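Uncharacterized protein (Bacteroides uniformis, PDB 4IYK) is of unknown function but may bind carbohydrate. Local coordinates at residues Y63-F77 / V87-F101. Numbering follows the deposited sequence.
Sequences YRNNMVFAATYDVRF and VKDFVVKSGDNVYDF. With EDO (1,2-ethanediol), chain H; EDO (1,2-ethanediol), chain D; EDO (1,2-ethanediol), chain I.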
loop_
_atom_site.group_PDB
_atom_site.type_symbol
_atom_site.label_atom_id
_atom_site.label_comp_id
_atom_site.label_asym_id
_atom_site.label_seq_id
_atom_site.Cartn_x
_atom_site.Cartn_y
_atom_site.Cartn_z
ATOM N N TYR A 63 -9.369 -6.482 -5.007
ATOM C CA TYR A 63 -10.656 -5.995 -4.516
ATOM C C TYR A 63 -11.765 -6.976 -4.923
ATOM O O TYR A 63 -11.617 -7.681 -5.916
ATOM C CB TYR A 63 -10.943 -4.545 -5.001
ATOM C CG TYR A 63 -11.319 -4.429 -6.461
ATOM C CD1 TYR A 63 -12.652 -4.481 -6.866
ATOM C CD2 TYR A 63 -10.349 -4.206 -7.439
ATOM C CE1 TYR A 63 -13.005 -4.387 -8.211
ATOM C CE2 TYR A 63 -10.694 -4.099 -8.789
ATOM C CZ TYR A 63 -12.019 -4.227 -9.171
ATOM O OH TYR A 63 -12.378 -4.136 -10.487
ATOM N N ARG A 64 -12.875 -7.006 -4.142
ATOM C CA ARG A 64 -14.032 -7.872 -4.371
ATOM C C ARG A 64 -15.297 -7.244 -3.802
ATOM O O ARG A 64 -15.305 -6.809 -2.657
ATOM C CB ARG A 64 -13.792 -9.248 -3.741
ATOM C CG ARG A 64 -14.835 -10.260 -4.163
ATOM C CD ARG A 64 -14.712 -11.534 -3.355
ATOM N NE ARG A 64 -15.756 -12.484 -3.728
ATOM C CZ ARG A 64 -15.799 -13.747 -3.320
ATOM N NH1 ARG A 64 -14.843 -14.232 -2.530
ATOM N NH2 ARG A 64 -16.801 -14.534 -3.692
ATOM N N ASN A 65 -16.367 -7.201 -4.607
ATOM C CA ASN A 65 -17.648 -6.633 -4.200
ATOM C C ASN A 65 -18.771 -7.490 -4.746
ATOM O O ASN A 65 -18.942 -7.550 -5.951
ATOM C CB ASN A 65 -17.783 -5.169 -4.677
ATOM C CG ASN A 65 -18.882 -4.378 -3.977
ATOM O OD1 ASN A 65 -19.874 -4.918 -3.480
ATOM N ND2 ASN A 65 -18.736 -3.063 -3.934
ATOM N N ASN A 66 -19.528 -8.166 -3.866
ATOM C CA ASN A 66 -20.646 -9.012 -4.306
ATOM C C ASN A 66 -21.995 -8.312 -4.187
ATOM O O ASN A 66 -23.030 -8.963 -4.327
ATOM C CB ASN A 66 -20.665 -10.337 -3.538
ATOM C CG ASN A 66 -19.698 -11.325 -4.136
ATOM O OD1 ASN A 66 -18.518 -11.299 -3.832
ATOM N ND2 ASN A 66 -20.157 -12.138 -5.087
HETATM N N MSE A 67 -21.990 -6.985 -3.984
HETATM C CA MSE A 67 -23.218 -6.213 -3.856
HETATM C C MSE A 67 -23.210 -4.979 -4.776
HETATM O O MSE A 67 -23.332 -3.852 -4.293
HETATM C CB MSE A 67 -23.386 -5.797 -2.396
HETATM C CG MSE A 67 -24.577 -6.433 -1.708
HETATM SE SE MSE A 67 -24.326 -6.605 0.227
HETATM C CE MSE A 67 -23.554 -4.846 0.684
ATOM N N VAL A 68 -23.076 -5.174 -6.091
ATOM C CA VAL A 68 -23.086 -4.026 -7.012
ATOM C C VAL A 68 -24.260 -4.136 -7.999
ATOM O O VAL A 68 -24.759 -5.230 -8.280
ATOM C CB VAL A 68 -21.737 -3.758 -7.744
ATOM C CG1 VAL A 68 -20.640 -3.379 -6.758
ATOM C CG2 VAL A 68 -21.294 -4.943 -8.597
ATOM N N PHE A 69 -24.720 -2.982 -8.493
ATOM C CA PHE A 69 -25.832 -2.913 -9.433
ATOM C C PHE A 69 -25.319 -2.839 -10.855
ATOM O O PHE A 69 -24.382 -2.083 -11.139
ATOM C CB PHE A 69 -26.748 -1.710 -9.120
ATOM C CG PHE A 69 -27.653 -1.943 -7.934
ATOM C CD1 PHE A 69 -27.184 -1.774 -6.633
ATOM C CD2 PHE A 69 -28.969 -2.351 -8.113
ATOM C CE1 PHE A 69 -28.016 -2.010 -5.534
ATOM C CE2 PHE A 69 -29.806 -2.575 -7.013
ATOM C CZ PHE A 69 -29.322 -2.405 -5.729
ATOM N N ALA A 70 -25.912 -3.667 -11.742
ATOM C CA ALA A 70 -25.599 -3.667 -13.166
ATOM C C ALA A 70 -26.018 -2.316 -13.704
ATOM O O ALA A 70 -27.201 -1.971 -13.621
ATOM C CB ALA A 70 -26.330 -4.798 -13.881
ATOM N N ALA A 71 -25.018 -1.502 -14.108
ATOM C CA ALA A 71 -25.173 -0.123 -14.596
ATOM C C ALA A 71 -23.879 0.365 -15.250
ATOM O O ALA A 71 -22.904 -0.386 -15.311
ATOM C CB ALA A 71 -25.537 0.795 -13.424
ATOM N N THR A 72 -23.869 1.622 -15.726
ATOM C CA THR A 72 -22.694 2.290 -16.299
ATOM C C THR A 72 -22.234 3.339 -15.278
ATOM O O THR A 72 -23.061 4.071 -14.730
ATOM C CB THR A 72 -23.015 2.868 -17.677
ATOM O OG1 THR A 72 -23.446 1.794 -18.510
ATOM C CG2 THR A 72 -21.813 3.555 -18.317
ATOM N N TYR A 73 -20.921 3.385 -15.007
ATOM C CA TYR A 73 -20.340 4.265 -13.994
ATOM C C TYR A 73 -19.187 5.128 -14.492
ATOM O O TYR A 73 -18.555 4.833 -15.500
ATOM C CB TYR A 73 -19.773 3.395 -12.836
ATOM C CG TYR A 73 -20.786 2.566 -12.080
ATOM C CD1 TYR A 73 -21.171 1.309 -12.539
ATOM C CD2 TYR A 73 -21.306 3.003 -10.868
ATOM C CE1 TYR A 73 -22.096 0.534 -11.839
ATOM C CE2 TYR A 73 -22.228 2.236 -10.154
ATOM C CZ TYR A 73 -22.619 0.999 -10.642
ATOM O OH TYR A 73 -23.534 0.244 -9.949
ATOM N N ASP A 74 -18.859 6.138 -13.697
ATOM C CA ASP A 74 -17.647 6.930 -13.798
ATOM C C ASP A 74 -16.800 6.531 -12.610
ATOM O O ASP A 74 -17.291 6.610 -11.482
ATOM C CB ASP A 74 -17.943 8.431 -13.798
ATOM C CG ASP A 74 -18.687 8.898 -15.029
ATOM O OD1 ASP A 74 -18.344 8.431 -16.146
ATOM O OD2 ASP A 74 -19.619 9.717 -14.878
ATOM N N VAL A 75 -15.571 6.052 -12.840
ATOM C CA VAL A 75 -14.671 5.609 -11.751
ATOM C C VAL A 75 -13.631 6.700 -11.528
ATOM O O VAL A 75 -13.148 7.291 -12.490
ATOM C CB VAL A 75 -14.025 4.217 -12.026
ATOM C CG1 VAL A 75 -13.046 3.810 -10.925
ATOM C CG2 VAL A 75 -15.080 3.138 -12.217
ATOM N N ARG A 76 -13.288 6.960 -10.269
ATOM C CA ARG A 76 -12.329 7.989 -9.905
ATOM C C ARG A 76 -11.341 7.496 -8.844
ATOM O O ARG A 76 -11.752 6.939 -7.824
ATOM C CB ARG A 76 -13.105 9.204 -9.382
ATOM C CG ARG A 76 -12.288 10.447 -9.141
ATOM C CD ARG A 76 -13.188 11.579 -8.681
ATOM N NE ARG A 76 -13.987 12.133 -9.778
ATOM C CZ ARG A 76 -13.595 13.140 -10.553
ATOM N NH1 ARG A 76 -12.409 13.707 -10.367
ATOM N NH2 ARG A 76 -14.389 13.592 -11.519
ATOM N N PHE A 77 -10.043 7.753 -9.062
ATOM C CA PHE A 77 -8.979 7.470 -8.098
ATOM C C PHE A 77 -8.361 8.769 -7.657
ATOM O O PHE A 77 -7.957 9.571 -8.502
ATOM C CB PHE A 77 -7.906 6.559 -8.684
ATOM C CG PHE A 77 -8.391 5.169 -8.973
ATOM C CD1 PHE A 77 -8.495 4.222 -7.951
ATOM C CD2 PHE A 77 -8.767 4.802 -10.256
ATOM C CE1 PHE A 77 -8.951 2.934 -8.218
ATOM C CE2 PHE A 77 -9.225 3.511 -10.518
ATOM C CZ PHE A 77 -9.313 2.587 -9.500
ATOM N N VAL A 87 -11.713 6.697 -14.932
ATOM C CA VAL A 87 -12.138 5.738 -15.945
ATOM C C VAL A 87 -13.625 6.070 -16.222
ATOM O O VAL A 87 -14.497 5.739 -15.420
ATOM C CB VAL A 87 -11.884 4.246 -15.607
ATOM C CG1 VAL A 87 -12.268 3.344 -16.775
ATOM C CG2 VAL A 87 -10.430 4.001 -15.210
ATOM N N LYS A 88 -13.894 6.785 -17.320
ATOM C CA LYS A 88 -15.261 7.159 -17.698
ATOM C C LYS A 88 -15.934 5.999 -18.462
ATOM O O LYS A 88 -15.247 5.248 -19.158
ATOM C CB LYS A 88 -15.271 8.451 -18.551
ATOM C CG LYS A 88 -14.670 9.697 -17.878
ATOM C CD LYS A 88 -15.592 10.369 -16.845
ATOM C CE LYS A 88 -16.460 11.458 -17.431
ATOM N NZ LYS A 88 -17.102 12.293 -16.374
ATOM N N ASP A 89 -17.277 5.873 -18.336
ATOM C CA ASP A 89 -18.148 4.883 -18.999
ATOM C C ASP A 89 -17.728 3.435 -18.681
ATOM O O ASP A 89 -17.548 2.595 -19.567
ATOM C CB ASP A 89 -18.222 5.120 -20.518
ATOM C CG ASP A 89 -18.554 6.553 -20.924
ATOM O OD1 ASP A 89 -19.287 7.236 -20.167
ATOM O OD2 ASP A 89 -18.073 6.992 -21.984
ATOM N N PHE A 90 -17.621 3.154 -17.392
ATOM C CA PHE A 90 -17.271 1.854 -16.841
ATOM C C PHE A 90 -18.556 1.028 -16.719
ATOM O O PHE A 90 -19.406 1.339 -15.883
ATOM C CB PHE A 90 -16.592 2.080 -15.475
ATOM C CG PHE A 90 -16.006 0.859 -14.809
ATOM C CD1 PHE A 90 -14.680 0.493 -15.031
ATOM C CD2 PHE A 90 -16.748 0.126 -13.888
ATOM C CE1 PHE A 90 -14.117 -0.607 -14.368
ATOM C CE2 PHE A 90 -16.189 -0.988 -13.243
ATOM C CZ PHE A 90 -14.881 -1.350 -13.492
ATOM N N VAL A 91 -18.721 0.004 -17.572
ATOM C CA VAL A 91 -19.937 -0.816 -17.589
ATOM C C VAL A 91 -19.811 -2.016 -16.637
ATOM O O VAL A 91 -18.879 -2.824 -16.741
ATOM C CB VAL A 91 -20.335 -1.263 -19.035
ATOM C CG1 VAL A 91 -21.532 -2.216 -19.033
ATOM C CG2 VAL A 91 -20.629 -0.061 -19.925
ATOM N N VAL A 92 -20.774 -2.118 -15.711
ATOM C CA VAL A 92 -20.890 -3.255 -14.807
ATOM C C VAL A 92 -22.031 -4.097 -15.383
ATOM O O VAL A 92 -23.181 -3.665 -15.369
ATOM C CB VAL A 92 -21.086 -2.864 -13.317
ATOM C CG1 VAL A 92 -21.511 -4.069 -12.475
ATOM C CG2 VAL A 92 -19.818 -2.233 -12.744
ATOM N N LYS A 93 -21.700 -5.259 -15.948
ATOM C CA LYS A 93 -22.689 -6.171 -16.528
ATOM C C LYS A 93 -23.387 -6.984 -15.432
ATOM O O LYS A 93 -22.835 -7.162 -14.335
ATOM C CB LYS A 93 -22.025 -7.120 -17.550
ATOM C CG LYS A 93 -21.663 -6.441 -18.864
ATOM C CD LYS A 93 -21.650 -7.423 -20.032
ATOM C CE LYS A 93 -21.567 -6.722 -21.369
ATOM N NZ LYS A 93 -21.653 -7.680 -22.502
ATOM N N SER A 94 -24.591 -7.498 -15.746
ATOM C CA SER A 94 -25.350 -8.382 -14.865
ATOM C C SER A 94 -24.496 -9.641 -14.622
ATOM O O SER A 94 -23.844 -10.121 -15.548
ATOM C CB SER A 94 -26.698 -8.721 -15.500
ATOM O OG SER A 94 -27.556 -9.435 -14.625
ATOM N N GLY A 95 -24.431 -10.092 -13.378
ATOM C CA GLY A 95 -23.609 -11.237 -12.993
ATOM C C GLY A 95 -22.202 -10.858 -12.556
ATOM O O GLY A 95 -21.987 -9.767 -12.011
ATOM N N ASP A 96 -21.221 -11.751 -12.805
ATOM C CA ASP A 96 -19.839 -11.499 -12.393
ATOM C C ASP A 96 -19.074 -10.661 -13.411
ATOM O O ASP A 96 -19.283 -10.784 -14.616
ATOM C CB ASP A 96 -19.077 -12.798 -12.089
ATOM C CG ASP A 96 -17.762 -12.565 -11.353
ATOM O OD1 ASP A 96 -17.757 -11.771 -10.366
ATOM O OD2 ASP A 96 -16.732 -13.139 -11.781
ATOM N N ASN A 97 -18.189 -9.799 -12.896
ATOM C CA ASN A 97 -17.345 -8.878 -13.652
ATOM C C ASN A 97 -15.925 -8.907 -13.129
ATOM O O ASN A 97 -15.710 -9.029 -11.915
ATOM C CB ASN A 97 -17.882 -7.443 -13.551
ATOM C CG ASN A 97 -19.231 -7.232 -14.181
ATOM O OD1 ASN A 97 -19.337 -6.667 -15.257
ATOM N ND2 ASN A 97 -20.297 -7.612 -13.489
ATOM N N VAL A 98 -14.950 -8.759 -14.028
ATOM C CA VAL A 98 -13.552 -8.729 -13.599
ATOM C C VAL A 98 -12.916 -7.471 -14.233
ATOM O O VAL A 98 -13.281 -7.133 -15.344
ATOM C CB VAL A 98 -12.808 -10.084 -13.913
ATOM C CG1 VAL A 98 -12.804 -10.415 -15.406
ATOM C CG2 VAL A 98 -11.397 -10.099 -13.347
ATOM N N TYR A 99 -12.086 -6.701 -13.473
ATOM C CA TYR A 99 -11.415 -5.515 -14.025
ATOM C C TYR A 99 -10.175 -5.150 -13.203
ATOM O O TYR A 99 -10.244 -4.849 -11.997
ATOM C CB TYR A 99 -12.348 -4.290 -14.154
ATOM C CG TYR A 99 -11.797 -3.193 -15.051
ATOM C CD1 TYR A 99 -10.914 -2.235 -14.556
ATOM C CD2 TYR A 99 -12.168 -3.107 -16.391
ATOM C CE1 TYR A 99 -10.408 -1.223 -15.372
ATOM C CE2 TYR A 99 -11.675 -2.091 -17.218
ATOM C CZ TYR A 99 -10.796 -1.148 -16.701
ATOM O OH TYR A 99 -10.293 -0.145 -17.496
ATOM N N ASP A 100 -9.042 -5.133 -13.893
ATOM C CA ASP A 100 -7.768 -4.760 -13.302
ATOM C C ASP A 100 -7.447 -3.322 -13.686
ATOM O O ASP A 100 -7.616 -2.940 -14.841
ATOM C CB ASP A 100 -6.661 -5.726 -13.771
ATOM C CG ASP A 100 -6.823 -7.157 -13.270
ATOM O OD1 ASP A 100 -7.472 -7.354 -12.214
ATOM O OD2 ASP A 100 -6.298 -8.078 -13.932
ATOM N N PHE A 101 -7.035 -2.506 -12.715
ATOM C CA PHE A 101 -6.667 -1.119 -13.001
ATOM C C PHE A 101 -5.133 -1.048 -13.050
ATOM O O PHE A 101 -4.466 -1.601 -12.171
ATOM C CB PHE A 101 -7.249 -0.167 -11.922
ATOM C CG PHE A 101 -8.756 -0.140 -11.833
ATOM C CD1 PHE A 101 -9.498 0.748 -12.603
ATOM C CD2 PHE A 101 -9.431 -0.954 -10.929
ATOM C CE1 PHE A 101 -10.895 0.789 -12.500
ATOM C CE2 PHE A 101 -10.830 -0.916 -10.828
ATOM C CZ PHE A 101 -11.552 -0.043 -11.610
HETATM C C1 EDO H . -17.128 -12.779 -7.447
HETATM O O1 EDO H . -16.543 -12.152 -6.320
HETATM C C2 EDO H . -17.409 -14.271 -7.160
HETATM O O2 EDO H . -18.419 -14.391 -6.174
HETATM C C1 EDO D . -8.490 -4.352 -17.794
HETATM O O1 EDO D . -7.297 -3.572 -17.791
HETATM C C2 EDO D . -8.161 -5.771 -17.254
HETATM O O2 EDO D . -9.334 -6.384 -16.734
HETATM C C1 EDO I . -6.210 2.783 -16.783
HETATM O O1 EDO I . -4.842 3.124 -16.561
HETATM C C2 EDO I . -6.597 1.532 -15.944
HETATM O O2 EDO I . -7.965 1.272 -16.126
#
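F101 turns one ring face to F77 and the other to Y99: the edge of F77 meets the first in a T-shaped pair, planes at 75° and centroids 4.8 Å apart, while Y99 CD1 sits over the centre of the second. The Y99 ring in turn takes F90 CE1 over one face and an ethanediol carbon over the other, and F90 carries V75 CG2 on a face as a CH-pi contact, 3.9 Å from the ring centroid. F77, F90 and F101 are buried between the two sheets of the N-terminal domain, a sandwich consistent with its transthyretin clan, and Y99 lies at the border of this core; 63-65 and 95-101 lie in one sheet, the hairpin of 67-77 and 87-92 in the other. V75 reaches F101 and F90 because its methyls diverge: CG1, anti to the backbone N (chi1 177°), meets F101 CE1, and CG2 lies over F90. With an alanine here in place of F101, a gap would probably open between F77 and Y99, and the F77 edge would lose the face it points at. In the hairpin Y73 and V75 form hydrogen-bonded antiparallel pairs with F90 and V87, and the extra residue between V87 and F90 makes a G1 bulge, D89 and F90 both facing Y73. Outside the core, D74 OD1 is hydrogen-bonded to H45 NE2 and OD2 makes a long salt bridge to K88 NZ (3.9 Å). Y73 CE1 packs on V92 CG2 at 3.7 Å, and its hydroxyl donates to F69 O. Within the other sheet, across strand 15-23, Y63 OH donates to Y99 O at 2.7 Å, in the carbonyl plane and on a lone pair.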